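Local coordinates for chitinase (Paenibacillus sp. FPU-7, PDB 5GZT), which probably hydrolyses internal beta-1,4 linkages between N-acetylglucosamine units of chitin and chitodextrins, acting as an endochitinase with two family 18 glycosyl hydrolase domains, at residues D59-P62 against A63-V67. Residues are numbered along the deposited sequence; the frame is centred on the assembly and turned at random.
Sequences DLLP and ANAKV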
loop_
_atom_site.group_PDB
_atom_site.type_symbol
_atom_site.label_atom_id
_atom_site.label_comp_id
_atom_site.label_asym_id
_atom_site.label_seq_id
_atom_site.Cartn_x
_atom_site.Cartn_y
_atom_site.Cartn_z
ATOM N N ASP B 59 68.336 -4.076 -22.957
ATOM C CA ASP B 59 69.476 -4.764 -22.317
ATOM C C ASP B 59 70.863 -4.176 -22.781
ATOM O O ASP B 59 71.869 -4.363 -22.091
ATOM C CB ASP B 59 69.392 -6.345 -22.450
ATOM C CG ASP B 59 70.344 -7.093 -21.462
ATOM O OD1 ASP B 59 70.423 -6.821 -20.232
ATOM O OD2 ASP B 59 71.070 -7.993 -21.916
ATOM N N LEU B 60 70.890 -3.447 -23.906
ATOM C CA LEU B 60 72.128 -2.775 -24.412
ATOM C C LEU B 60 72.546 -1.541 -23.528
ATOM O O LEU B 60 73.721 -1.100 -23.575
ATOM C CB LEU B 60 71.941 -2.405 -25.899
ATOM C CG LEU B 60 71.344 -3.517 -26.853
ATOM C CD1 LEU B 60 70.117 -3.051 -27.676
ATOM C CD2 LEU B 60 72.408 -4.178 -27.748
ATOM N N LEU B 61 71.603 -1.017 -22.711
ATOM C CA LEU B 61 71.892 0.047 -21.738
ATOM C C LEU B 61 73.158 -0.223 -20.931
ATOM O O LEU B 61 73.240 -1.229 -20.261
ATOM C CB LEU B 61 70.735 0.240 -20.741
ATOM C CG LEU B 61 70.833 1.549 -19.952
ATOM C CD1 LEU B 61 70.484 2.704 -20.860
ATOM C CD2 LEU B 61 69.864 1.571 -18.778
ATOM N N PRO B 62 74.155 0.691 -20.983
ATOM C CA PRO B 62 75.397 0.394 -20.252
ATOM C C PRO B 62 75.262 0.598 -18.756
ATOM O O PRO B 62 74.356 1.323 -18.304
ATOM C CB PRO B 62 76.434 1.389 -20.842
ATOM C CG PRO B 62 75.834 1.917 -22.086
ATOM C CD PRO B 62 74.341 1.725 -22.025
ATOM N N ALA B 63 76.180 -0.011 -18.012
ATOM C CA ALA B 63 76.263 0.187 -16.595
ATOM C C ALA B 63 76.367 1.710 -16.284
ATOM O O ALA B 63 76.887 2.480 -17.106
ATOM C CB ALA B 63 77.465 -0.564 -16.048
ATOM N N ASN B 64 75.784 2.114 -15.142
ATOM C CA ASN B 64 75.672 3.516 -14.674
ATOM C C ASN B 64 75.205 4.528 -15.715
ATOM O O ASN B 64 75.528 5.701 -15.598
ATOM C CB ASN B 64 77.017 3.984 -14.074
ATOM C CG ASN B 64 77.466 3.145 -12.884
ATOM O OD1 ASN B 64 76.777 3.043 -11.867
ATOM N ND2 ASN B 64 78.656 2.580 -12.991
ATOM N N ALA B 65 74.461 4.107 -16.738
ATOM C CA ALA B 65 73.900 5.066 -17.689
ATOM C C ALA B 65 72.863 5.989 -16.954
ATOM O O ALA B 65 72.185 5.528 -16.049
ATOM C CB ALA B 65 73.219 4.349 -18.846
ATOM N N LYS B 66 72.751 7.270 -17.345
ATOM C CA LYS B 66 71.828 8.190 -16.733
ATOM C C LYS B 66 70.626 8.320 -17.625
ATOM O O LYS B 66 70.739 8.755 -18.784
ATOM C CB LYS B 66 72.452 9.555 -16.494
ATOM C CG LYS B 66 72.778 9.798 -15.028
ATOM C CD LYS B 66 73.375 11.181 -14.789
ATOM C CE LYS B 66 72.363 12.311 -14.959
ATOM N NZ LYS B 66 71.175 12.178 -14.062
ATOM N N VAL B 67 69.457 7.994 -17.085
ATOM C CA VAL B 67 68.261 7.981 -17.916
ATOM C C VAL B 67 67.229 8.761 -17.169
ATOM O O VAL B 67 66.844 8.366 -16.062
ATOM C CB VAL B 67 67.771 6.517 -18.165
ATOM C CG1 VAL B 67 66.452 6.523 -18.942
ATOM C CG2 VAL B 67 68.858 5.717 -18.910
#
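L61 and V67 meet tip to tip, CD1 of the leucine lying 3.9 Å from CG2 of the valine, where the chain rounds a type II beta turn, P62 to A65, between strands 55-57 and 67-70. These strands belong to two different parallel sheets of the N-terminal beta-helix, in which each coil adds one strand to each sheet, and the loop containing the turn carries the chain from one sheet to the other. L61 extends its CG anti to the backbone N (chi1 -165°), which brings CD1 over the methyl of A65 as well, 3.8 Å from its CB. The same methyl lies against the P62 carbonyl, O to A65 CB 3.3 Å, while CD of the pyrrolidine ring approaches it more loosely at 4.3 Å. V67 presents CG2, the branch anti to its own carbonyl carbon, to the leucine. Both L61 and V67 are buried and also touch I36 of strand 34-36, so the apolar cluster joins this coil to the preceding one; A80 adds a contact to L61 from the following part of the chain.

Farther out, the backbone closes the turn. N64 takes the left-handed helical conformation expected at the third position of a type II turn. Beyond the turn, K66 pairs through its backbone with V40 and V67 with N87, which ties the outgoing chain to both neighbouring coils. At the polar edge a single hydrogen bond spans the turn: A65 N donates to P62 O over 3.2 Å, bent to 146° at the hydrogen, with the nitrogen standing 43° above the carbonyl plane.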